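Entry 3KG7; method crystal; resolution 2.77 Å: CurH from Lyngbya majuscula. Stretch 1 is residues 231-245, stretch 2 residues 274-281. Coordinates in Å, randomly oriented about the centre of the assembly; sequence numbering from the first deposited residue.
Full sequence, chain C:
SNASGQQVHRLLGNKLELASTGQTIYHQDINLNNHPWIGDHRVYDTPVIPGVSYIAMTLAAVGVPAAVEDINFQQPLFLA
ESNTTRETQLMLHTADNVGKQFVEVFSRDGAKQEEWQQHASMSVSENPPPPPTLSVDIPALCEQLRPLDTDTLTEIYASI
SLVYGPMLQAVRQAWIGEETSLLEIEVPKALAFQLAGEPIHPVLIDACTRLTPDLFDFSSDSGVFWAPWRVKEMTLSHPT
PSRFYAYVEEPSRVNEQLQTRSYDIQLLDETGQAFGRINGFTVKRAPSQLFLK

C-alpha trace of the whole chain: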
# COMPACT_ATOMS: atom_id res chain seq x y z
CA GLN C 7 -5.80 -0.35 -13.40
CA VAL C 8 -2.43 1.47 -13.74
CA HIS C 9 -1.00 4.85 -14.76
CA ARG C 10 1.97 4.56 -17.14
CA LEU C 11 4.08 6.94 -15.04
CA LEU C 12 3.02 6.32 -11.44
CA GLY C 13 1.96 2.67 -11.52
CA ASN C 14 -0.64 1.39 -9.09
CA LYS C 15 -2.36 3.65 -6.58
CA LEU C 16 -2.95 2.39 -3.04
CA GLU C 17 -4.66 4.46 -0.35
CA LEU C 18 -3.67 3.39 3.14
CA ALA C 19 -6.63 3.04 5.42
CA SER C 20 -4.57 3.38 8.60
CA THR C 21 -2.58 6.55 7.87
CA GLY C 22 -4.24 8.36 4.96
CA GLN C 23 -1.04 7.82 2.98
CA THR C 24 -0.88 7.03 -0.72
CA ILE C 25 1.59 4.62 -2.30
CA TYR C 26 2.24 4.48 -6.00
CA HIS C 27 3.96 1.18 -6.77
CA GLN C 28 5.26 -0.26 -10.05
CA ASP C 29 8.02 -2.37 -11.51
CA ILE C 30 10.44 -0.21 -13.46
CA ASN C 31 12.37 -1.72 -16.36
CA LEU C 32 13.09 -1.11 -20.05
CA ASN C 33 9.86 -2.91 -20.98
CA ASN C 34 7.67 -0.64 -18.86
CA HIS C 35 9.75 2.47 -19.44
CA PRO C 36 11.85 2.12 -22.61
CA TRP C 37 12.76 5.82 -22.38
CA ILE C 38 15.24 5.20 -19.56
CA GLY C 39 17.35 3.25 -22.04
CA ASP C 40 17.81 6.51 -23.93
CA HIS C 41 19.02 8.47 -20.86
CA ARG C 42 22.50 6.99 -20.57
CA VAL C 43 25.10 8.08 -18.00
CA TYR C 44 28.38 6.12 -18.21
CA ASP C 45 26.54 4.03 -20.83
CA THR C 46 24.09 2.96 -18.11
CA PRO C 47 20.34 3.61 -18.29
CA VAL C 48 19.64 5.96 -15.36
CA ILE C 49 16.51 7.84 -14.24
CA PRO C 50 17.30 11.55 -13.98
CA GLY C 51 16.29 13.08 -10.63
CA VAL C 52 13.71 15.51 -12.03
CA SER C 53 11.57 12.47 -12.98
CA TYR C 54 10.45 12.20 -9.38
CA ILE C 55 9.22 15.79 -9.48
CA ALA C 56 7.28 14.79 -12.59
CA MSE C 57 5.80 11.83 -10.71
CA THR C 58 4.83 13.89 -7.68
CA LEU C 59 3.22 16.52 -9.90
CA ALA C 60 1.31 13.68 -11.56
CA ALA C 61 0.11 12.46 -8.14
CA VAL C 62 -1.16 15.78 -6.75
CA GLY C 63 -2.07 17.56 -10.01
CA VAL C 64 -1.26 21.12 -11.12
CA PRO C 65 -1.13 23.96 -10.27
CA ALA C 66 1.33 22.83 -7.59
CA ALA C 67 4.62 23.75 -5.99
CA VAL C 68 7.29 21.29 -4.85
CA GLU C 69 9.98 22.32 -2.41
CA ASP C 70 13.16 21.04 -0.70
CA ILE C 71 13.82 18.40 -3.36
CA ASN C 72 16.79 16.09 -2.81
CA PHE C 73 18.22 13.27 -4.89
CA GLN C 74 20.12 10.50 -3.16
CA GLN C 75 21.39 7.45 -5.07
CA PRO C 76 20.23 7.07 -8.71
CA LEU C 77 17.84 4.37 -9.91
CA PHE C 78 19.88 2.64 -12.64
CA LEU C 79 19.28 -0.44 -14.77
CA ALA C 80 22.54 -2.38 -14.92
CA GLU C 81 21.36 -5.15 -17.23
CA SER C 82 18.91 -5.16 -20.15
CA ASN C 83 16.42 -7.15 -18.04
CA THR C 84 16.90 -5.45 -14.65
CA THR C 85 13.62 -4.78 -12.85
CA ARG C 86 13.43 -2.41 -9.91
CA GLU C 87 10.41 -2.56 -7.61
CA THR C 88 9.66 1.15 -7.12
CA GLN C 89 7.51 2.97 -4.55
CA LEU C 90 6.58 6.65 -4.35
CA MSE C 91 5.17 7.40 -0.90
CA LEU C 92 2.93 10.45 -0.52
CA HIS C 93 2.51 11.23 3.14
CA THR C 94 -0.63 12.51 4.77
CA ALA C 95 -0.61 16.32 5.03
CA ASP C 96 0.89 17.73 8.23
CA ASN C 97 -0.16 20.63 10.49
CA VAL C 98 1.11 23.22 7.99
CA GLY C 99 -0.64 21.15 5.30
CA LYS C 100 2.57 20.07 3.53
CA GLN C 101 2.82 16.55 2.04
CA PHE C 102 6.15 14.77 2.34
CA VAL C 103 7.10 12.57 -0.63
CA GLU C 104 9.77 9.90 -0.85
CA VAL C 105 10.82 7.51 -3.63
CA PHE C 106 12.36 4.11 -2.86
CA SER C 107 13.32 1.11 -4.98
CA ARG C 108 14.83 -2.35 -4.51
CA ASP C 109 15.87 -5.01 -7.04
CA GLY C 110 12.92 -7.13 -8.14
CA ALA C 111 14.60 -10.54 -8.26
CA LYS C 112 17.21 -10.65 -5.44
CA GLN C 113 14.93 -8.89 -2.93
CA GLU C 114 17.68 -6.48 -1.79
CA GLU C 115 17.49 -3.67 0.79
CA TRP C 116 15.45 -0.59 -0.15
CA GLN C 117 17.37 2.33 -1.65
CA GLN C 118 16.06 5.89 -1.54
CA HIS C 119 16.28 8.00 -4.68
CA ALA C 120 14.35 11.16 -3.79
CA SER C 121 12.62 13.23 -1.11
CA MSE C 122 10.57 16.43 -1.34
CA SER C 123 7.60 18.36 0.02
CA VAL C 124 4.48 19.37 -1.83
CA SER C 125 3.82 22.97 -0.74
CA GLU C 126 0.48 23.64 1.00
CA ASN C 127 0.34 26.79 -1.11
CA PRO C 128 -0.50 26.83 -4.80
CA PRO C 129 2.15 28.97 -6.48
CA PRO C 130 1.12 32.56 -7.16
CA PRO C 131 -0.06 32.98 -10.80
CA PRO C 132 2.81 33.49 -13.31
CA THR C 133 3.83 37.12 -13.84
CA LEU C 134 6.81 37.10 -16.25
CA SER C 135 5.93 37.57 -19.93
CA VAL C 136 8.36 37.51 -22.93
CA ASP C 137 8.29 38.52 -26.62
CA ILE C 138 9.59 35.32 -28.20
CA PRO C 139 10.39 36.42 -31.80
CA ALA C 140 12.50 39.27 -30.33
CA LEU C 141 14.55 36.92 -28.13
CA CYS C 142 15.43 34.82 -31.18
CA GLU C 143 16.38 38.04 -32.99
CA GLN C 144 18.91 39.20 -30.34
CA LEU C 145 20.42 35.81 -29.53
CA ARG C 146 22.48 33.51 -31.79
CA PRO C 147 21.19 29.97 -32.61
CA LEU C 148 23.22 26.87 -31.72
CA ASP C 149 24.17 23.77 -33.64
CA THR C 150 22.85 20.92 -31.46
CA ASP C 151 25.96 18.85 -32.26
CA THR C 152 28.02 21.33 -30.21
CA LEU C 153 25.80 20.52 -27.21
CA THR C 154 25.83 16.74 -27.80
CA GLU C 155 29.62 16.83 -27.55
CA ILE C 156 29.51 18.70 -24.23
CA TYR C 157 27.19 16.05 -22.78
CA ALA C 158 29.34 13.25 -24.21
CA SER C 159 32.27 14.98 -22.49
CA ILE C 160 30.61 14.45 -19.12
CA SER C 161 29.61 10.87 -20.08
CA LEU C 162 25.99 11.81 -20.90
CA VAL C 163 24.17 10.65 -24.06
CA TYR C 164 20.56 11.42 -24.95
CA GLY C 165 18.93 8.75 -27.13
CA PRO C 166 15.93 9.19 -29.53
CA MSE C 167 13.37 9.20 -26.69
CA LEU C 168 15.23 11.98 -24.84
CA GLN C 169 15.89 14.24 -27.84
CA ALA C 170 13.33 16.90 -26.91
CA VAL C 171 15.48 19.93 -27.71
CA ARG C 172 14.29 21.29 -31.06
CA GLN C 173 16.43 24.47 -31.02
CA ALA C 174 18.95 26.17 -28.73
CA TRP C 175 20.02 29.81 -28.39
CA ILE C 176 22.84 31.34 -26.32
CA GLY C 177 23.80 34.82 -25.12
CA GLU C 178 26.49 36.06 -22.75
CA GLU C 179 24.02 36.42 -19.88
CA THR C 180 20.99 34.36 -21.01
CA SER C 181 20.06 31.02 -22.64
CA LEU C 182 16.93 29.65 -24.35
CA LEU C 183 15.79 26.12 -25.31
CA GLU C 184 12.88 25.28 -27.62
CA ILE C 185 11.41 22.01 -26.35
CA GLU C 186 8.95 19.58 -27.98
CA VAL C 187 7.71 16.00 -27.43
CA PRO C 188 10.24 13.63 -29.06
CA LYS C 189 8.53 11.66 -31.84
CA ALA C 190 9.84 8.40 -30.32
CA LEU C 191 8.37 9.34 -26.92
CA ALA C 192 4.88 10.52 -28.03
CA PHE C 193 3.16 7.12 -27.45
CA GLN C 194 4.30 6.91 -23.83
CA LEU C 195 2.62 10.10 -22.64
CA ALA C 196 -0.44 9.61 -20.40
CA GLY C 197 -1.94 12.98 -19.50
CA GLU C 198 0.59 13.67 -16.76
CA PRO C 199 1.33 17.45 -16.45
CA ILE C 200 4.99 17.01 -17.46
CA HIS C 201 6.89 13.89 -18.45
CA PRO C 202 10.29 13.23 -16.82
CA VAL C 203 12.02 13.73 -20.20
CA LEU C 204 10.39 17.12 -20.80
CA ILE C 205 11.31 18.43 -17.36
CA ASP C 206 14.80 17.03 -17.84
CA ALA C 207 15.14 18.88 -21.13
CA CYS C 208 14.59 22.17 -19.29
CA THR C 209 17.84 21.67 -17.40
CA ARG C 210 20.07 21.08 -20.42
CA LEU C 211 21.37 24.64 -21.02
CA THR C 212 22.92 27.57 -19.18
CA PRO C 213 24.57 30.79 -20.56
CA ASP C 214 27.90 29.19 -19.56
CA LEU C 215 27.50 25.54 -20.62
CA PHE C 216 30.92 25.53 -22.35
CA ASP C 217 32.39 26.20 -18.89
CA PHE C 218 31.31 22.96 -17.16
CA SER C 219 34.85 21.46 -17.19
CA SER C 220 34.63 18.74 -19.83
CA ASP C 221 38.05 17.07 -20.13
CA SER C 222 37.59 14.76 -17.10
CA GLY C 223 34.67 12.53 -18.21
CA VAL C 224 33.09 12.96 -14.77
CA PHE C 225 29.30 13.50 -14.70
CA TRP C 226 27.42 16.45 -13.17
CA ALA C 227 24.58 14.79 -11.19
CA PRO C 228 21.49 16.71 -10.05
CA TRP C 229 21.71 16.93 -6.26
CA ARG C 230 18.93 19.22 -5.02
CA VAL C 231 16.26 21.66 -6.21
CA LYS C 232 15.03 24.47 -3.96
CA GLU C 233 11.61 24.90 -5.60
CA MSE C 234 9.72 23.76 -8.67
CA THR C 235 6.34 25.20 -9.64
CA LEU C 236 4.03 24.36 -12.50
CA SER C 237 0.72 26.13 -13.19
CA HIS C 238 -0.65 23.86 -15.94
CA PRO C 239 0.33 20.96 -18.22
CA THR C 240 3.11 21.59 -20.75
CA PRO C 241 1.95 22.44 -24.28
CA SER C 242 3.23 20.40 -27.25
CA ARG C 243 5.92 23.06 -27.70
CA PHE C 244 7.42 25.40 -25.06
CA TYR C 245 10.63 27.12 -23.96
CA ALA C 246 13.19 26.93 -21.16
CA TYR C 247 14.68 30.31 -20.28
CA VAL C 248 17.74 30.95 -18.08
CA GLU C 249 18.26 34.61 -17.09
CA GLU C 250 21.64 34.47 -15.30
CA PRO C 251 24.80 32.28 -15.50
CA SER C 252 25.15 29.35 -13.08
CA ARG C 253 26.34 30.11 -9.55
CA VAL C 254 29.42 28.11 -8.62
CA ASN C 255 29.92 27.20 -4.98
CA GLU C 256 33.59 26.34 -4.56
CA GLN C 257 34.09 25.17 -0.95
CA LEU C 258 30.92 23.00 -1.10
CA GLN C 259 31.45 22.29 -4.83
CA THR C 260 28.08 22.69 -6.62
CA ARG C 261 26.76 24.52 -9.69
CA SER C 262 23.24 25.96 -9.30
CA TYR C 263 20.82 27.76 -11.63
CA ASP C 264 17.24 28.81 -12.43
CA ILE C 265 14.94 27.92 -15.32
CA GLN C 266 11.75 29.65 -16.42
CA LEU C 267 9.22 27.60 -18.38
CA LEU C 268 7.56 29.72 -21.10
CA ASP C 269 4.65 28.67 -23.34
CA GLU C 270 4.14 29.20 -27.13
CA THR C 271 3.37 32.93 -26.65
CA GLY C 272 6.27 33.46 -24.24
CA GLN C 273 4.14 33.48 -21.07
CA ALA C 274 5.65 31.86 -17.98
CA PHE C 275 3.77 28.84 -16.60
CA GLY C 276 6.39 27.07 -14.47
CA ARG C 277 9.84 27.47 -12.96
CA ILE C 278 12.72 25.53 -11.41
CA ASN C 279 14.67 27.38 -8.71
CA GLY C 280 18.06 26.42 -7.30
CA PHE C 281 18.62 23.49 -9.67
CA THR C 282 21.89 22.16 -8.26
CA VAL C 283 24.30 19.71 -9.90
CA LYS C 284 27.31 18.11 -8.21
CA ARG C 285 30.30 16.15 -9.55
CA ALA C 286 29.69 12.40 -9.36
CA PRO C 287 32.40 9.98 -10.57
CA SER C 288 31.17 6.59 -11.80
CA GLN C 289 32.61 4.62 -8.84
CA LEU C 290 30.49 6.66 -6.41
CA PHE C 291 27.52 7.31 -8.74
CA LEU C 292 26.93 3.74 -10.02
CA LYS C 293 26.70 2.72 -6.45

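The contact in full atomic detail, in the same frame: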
# COMPACT_ATOMS: atom_id res chain seq x y z
N VAL C 231 17.02 20.58 -5.60
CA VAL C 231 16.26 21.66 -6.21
C VAL C 231 15.50 22.38 -5.11
O VAL C 231 14.74 21.75 -4.37
CB VAL C 231 15.26 21.13 -7.27
CG1 VAL C 231 14.40 22.27 -7.83
CG2 VAL C 231 15.98 20.41 -8.39
N LYS C 232 15.70 23.69 -4.99
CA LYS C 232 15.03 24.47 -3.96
C LYS C 232 13.52 24.44 -4.14
O LYS C 232 12.80 24.02 -3.24
CB LYS C 232 15.55 25.91 -3.96
CG LYS C 232 14.76 26.90 -3.10
CD LYS C 232 15.16 26.85 -1.62
CE LYS C 232 14.27 27.78 -0.81
NZ LYS C 232 14.84 28.05 0.53
N GLU C 233 13.04 24.86 -5.31
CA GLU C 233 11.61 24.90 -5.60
C GLU C 233 11.34 24.61 -7.07
O GLU C 233 12.15 24.95 -7.94
CB GLU C 233 11.01 26.26 -5.18
CG GLU C 233 9.54 26.48 -5.60
CD GLU C 233 8.65 26.96 -4.45
OE1 GLU C 233 8.96 26.66 -3.28
OE2 GLU C 233 7.61 27.61 -4.73
N MSE C 234 10.20 23.97 -7.32
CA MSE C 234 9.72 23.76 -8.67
C MSE C 234 8.21 23.99 -8.69
O MSE C 234 7.47 23.35 -7.94
CB MSE C 234 10.08 22.35 -9.17
CG MSE C 234 10.26 22.24 -10.68
SE MSE C 234 8.64 21.76 -11.66
CE MSE C 234 8.91 22.67 -13.36
N THR C 235 7.77 24.92 -9.51
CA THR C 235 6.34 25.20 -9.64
C THR C 235 5.88 24.95 -11.06
O THR C 235 6.64 25.15 -12.01
CB THR C 235 6.00 26.66 -9.31
OG1 THR C 235 6.56 27.52 -10.32
CG2 THR C 235 6.53 27.03 -7.93
N LEU C 236 4.64 24.51 -11.19
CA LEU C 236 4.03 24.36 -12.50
C LEU C 236 2.55 24.71 -12.41
O LEU C 236 1.83 24.16 -11.56
CB LEU C 236 4.24 22.94 -13.03
CG LEU C 236 3.71 22.67 -14.44
CD1 LEU C 236 4.41 23.54 -15.49
CD2 LEU C 236 3.82 21.19 -14.78
N SER C 237 2.10 25.63 -13.26
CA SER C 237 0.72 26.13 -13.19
C SER C 237 -0.25 25.27 -13.98
O SER C 237 -1.40 25.10 -13.56
CB SER C 237 0.62 27.57 -13.71
OG SER C 237 1.58 28.40 -13.09
N HIS C 238 0.19 24.74 -15.12
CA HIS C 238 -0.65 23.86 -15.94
C HIS C 238 0.20 22.90 -16.77
O HIS C 238 1.42 23.03 -16.80
CB HIS C 238 -1.64 24.66 -16.81
CG HIS C 238 -1.00 25.72 -17.65
ND1 HIS C 238 -0.29 25.44 -18.79
CD2 HIS C 238 -0.97 27.07 -17.51
CE1 HIS C 238 0.15 26.57 -19.32
NE2 HIS C 238 -0.25 27.57 -18.57
N PRO C 239 -0.44 21.91 -17.44
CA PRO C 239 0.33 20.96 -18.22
C PRO C 239 1.14 21.64 -19.31
O PRO C 239 0.71 22.68 -19.83
CB PRO C 239 -0.76 20.08 -18.85
CG PRO C 239 -1.92 20.23 -17.97
CD PRO C 239 -1.88 21.64 -17.51
N THR C 240 2.29 21.06 -19.66
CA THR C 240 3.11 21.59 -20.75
C THR C 240 2.37 21.48 -22.08
O THR C 240 1.73 20.46 -22.35
CB THR C 240 4.47 20.87 -20.87
OG1 THR C 240 4.25 19.50 -21.21
CG2 THR C 240 5.23 20.94 -19.57
N PRO C 241 2.46 22.53 -22.92
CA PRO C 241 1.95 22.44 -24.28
C PRO C 241 2.87 21.57 -25.12
O PRO C 241 3.95 21.19 -24.66
CB PRO C 241 2.01 23.89 -24.76
CG PRO C 241 2.30 24.72 -23.56
CD PRO C 241 3.04 23.85 -22.64
N SER C 242 2.45 21.27 -26.35
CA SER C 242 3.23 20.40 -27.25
C SER C 242 4.60 21.00 -27.57
O SER C 242 5.55 20.27 -27.85
CB SER C 242 2.44 20.15 -28.54
OG SER C 242 1.96 21.37 -29.09
N ARG C 243 4.68 22.32 -27.50
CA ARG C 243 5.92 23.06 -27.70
C ARG C 243 6.02 24.23 -26.71
O ARG C 243 5.07 25.00 -26.54
CB ARG C 243 5.97 23.56 -29.15
CG ARG C 243 7.03 24.62 -29.45
CD ARG C 243 6.91 25.14 -30.87
NE ARG C 243 7.34 24.14 -31.85
CZ ARG C 243 7.51 24.37 -33.14
NH1 ARG C 243 7.29 25.59 -33.64
NH2 ARG C 243 7.92 23.40 -33.95
N PHE C 244 7.16 24.34 -26.04
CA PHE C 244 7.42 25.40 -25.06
C PHE C 244 8.91 25.71 -24.96
O PHE C 244 9.72 25.11 -25.67
CB PHE C 244 6.86 25.01 -23.69
CG PHE C 244 7.51 23.80 -23.08
CD1 PHE C 244 8.53 23.94 -22.14
CD2 PHE C 244 7.11 22.51 -23.45
CE1 PHE C 244 9.13 22.81 -21.57
CE2 PHE C 244 7.71 21.38 -22.88
CZ PHE C 244 8.72 21.54 -21.94
N TYR C 245 9.26 26.64 -24.08
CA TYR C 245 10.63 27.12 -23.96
C TYR C 245 11.18 27.02 -22.54
O TYR C 245 10.43 27.09 -21.55
CB TYR C 245 10.72 28.57 -24.46
CG TYR C 245 10.31 28.75 -25.91
CD1 TYR C 245 11.25 28.65 -26.94
CD2 TYR C 245 8.98 29.02 -26.26
CE1 TYR C 245 10.88 28.80 -28.27
CE2 TYR C 245 8.60 29.18 -27.59
CZ TYR C 245 9.55 29.06 -28.59
OH TYR C 245 9.19 29.22 -29.90
N ALA C 274 5.13 32.81 -18.97
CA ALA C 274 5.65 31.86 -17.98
C ALA C 274 4.51 31.02 -17.39
O ALA C 274 3.41 31.53 -17.17
CB ALA C 274 6.41 32.59 -16.88
N PHE C 275 4.77 29.74 -17.17
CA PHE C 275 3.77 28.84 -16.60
C PHE C 275 4.38 27.83 -15.62
O PHE C 275 3.67 27.02 -15.02
CB PHE C 275 2.96 28.14 -17.70
CG PHE C 275 3.75 27.14 -18.49
CD1 PHE C 275 4.71 27.57 -19.42
CD2 PHE C 275 3.53 25.78 -18.32
CE1 PHE C 275 5.45 26.65 -20.15
CE2 PHE C 275 4.27 24.85 -19.05
CZ PHE C 275 5.23 25.29 -19.97
N GLY C 276 5.69 27.89 -15.45
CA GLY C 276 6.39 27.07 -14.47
C GLY C 276 7.81 27.53 -14.29
O GLY C 276 8.35 28.25 -15.14
N ARG C 277 8.43 27.14 -13.19
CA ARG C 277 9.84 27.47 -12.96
C ARG C 277 10.54 26.46 -12.07
O ARG C 277 9.90 25.77 -11.27
CB ARG C 277 10.01 28.89 -12.40
CG ARG C 277 9.47 29.09 -10.99
CD ARG C 277 9.69 30.53 -10.54
NE ARG C 277 11.07 30.95 -10.73
CZ ARG C 277 11.49 32.22 -10.75
NH1 ARG C 277 10.62 33.21 -10.59
NH2 ARG C 277 12.77 32.49 -10.94
N ILE C 278 11.86 26.37 -12.23
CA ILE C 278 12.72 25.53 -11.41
C ILE C 278 13.76 26.44 -10.78
O ILE C 278 14.56 27.06 -11.48
CB ILE C 278 13.42 24.44 -12.26
CG1 ILE C 278 12.39 23.62 -13.05
CG2 ILE C 278 14.29 23.52 -11.39
CD1 ILE C 278 12.92 23.00 -14.30
N ASN C 279 13.73 26.54 -9.45
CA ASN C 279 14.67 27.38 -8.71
C ASN C 279 15.72 26.58 -7.94
O ASN C 279 15.41 25.58 -7.29
CB ASN C 279 13.95 28.32 -7.74
CG ASN C 279 13.04 29.29 -8.45
OD1 ASN C 279 13.49 30.15 -9.21
ND2 ASN C 279 11.74 29.15 -8.21
N GLY C 280 16.96 27.04 -8.03
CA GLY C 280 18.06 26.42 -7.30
C GLY C 280 18.41 25.02 -7.76
O GLY C 280 18.80 24.19 -6.95
N PHE C 281 18.26 24.77 -9.06
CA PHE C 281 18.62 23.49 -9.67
C PHE C 281 20.12 23.26 -9.52
O PHE C 281 20.93 23.88 -10.22
CB PHE C 281 18.21 23.43 -11.15
CG PHE C 281 18.48 22.09 -11.81
CD1 PHE C 281 19.55 21.94 -12.68
CD2 PHE C 281 17.67 20.99 -11.55
CE1 PHE C 281 19.81 20.69 -13.29
CE2 PHE C 281 17.92 19.74 -12.15
CZ PHE C 281 19.00 19.60 -13.03

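The two stretches are joined first of all by backbone. Residues 233-236 run antiparallel to 274-279, their axes 168° apart in direction and 4.6 Å apart at closest approach, and each hydrogen-bonded pair exchanges two bonds. Between Glu 233 and Asn 279, the amide N of Asn 279 donates to O of Glu 233 at 2.7 Å, and N of Glu 233 donates to O of Asn 279 at 3.2 Å. Two residues along, N of Thr 235 reaches O of Arg 277 at 2.9 Å, and N of Arg 277 returns the bond to O of Thr 235, also at 2.9 Å. The ladder finishes where the first strand gives way to loop: N of Ser 237 donates to O of Phe 275 at 2.7 Å. With chi1 in the m well, the short side chain of Ser 237 folds back so that OG also donates to O of Phe 275, at 3.2 Å, and one carbonyl takes two bonds from a single residue.

Met 234 and Ile 278 form a non-hydrogen-bonded pair, as do Leu 236 and Gly 276. Here the alpha carbons come closer, and CA of Met 234 lies 3.3 Å from O of Arg 277 in a CA-H...O contact that supplements the ladder. Gly 276 suits the tightest spot, its CA 4.1 Å from CA of Leu 236. A beta carbon on Gly 276 would fall 2.9 Å from both CD1 of Leu 236 and O of Thr 235, a clash with each.

Alternation along the strands sorts the side chains. Glu 233, Thr 235, Arg 277 and Asn 279 share the partly exposed face, where polar groups can meet solvent; the hydroxyl OG1 of Thr 235 lies beside the aliphatic CG of Arg 277, at 3.4 Å. The other face carries the buried selenomethionine at Met 234, with Leu 236 and Ile 278. CG of Met 234 touches CG1 of Ile 278 at 3.5 Å, and CG1 of Val 231 approaches CG2 of Ile 278 at 3.8 Å.

At the corner beyond the ladder, Gly 280 adopts a positive phi of 67°, a conformation that favours glycine, and a beta carbon there would lie 2.9 Å from CB of Lys 232. Past this turn, CG2 of Val 231 still meets CD2 of Phe 281 at 3.6 Å.

The largest single contribution comes from Phe 275, which loses 174 Å² to the first stretch, within a total of 726 Å² summed over both sides. Its ring is received by the end of the first strand, the loop that follows and the next strand: CD2 lies 3.7 Å from CD1 of Leu 236 in the first strand, and CZ lies 3.7 Å from CD of Pro 241 in the loop and 4.1 Å from CB of Phe 244 in the next strand. A broad apolar ring suits this setting because it can touch several residues at once. The ring of His 238 lies nearly parallel to it, at 14°, but slid aside with centroids 5.0 Å apart, so the overlap is slight. His 238 is steadied by its own bond from ND1 to O of Pro 239, at 3.1 Å.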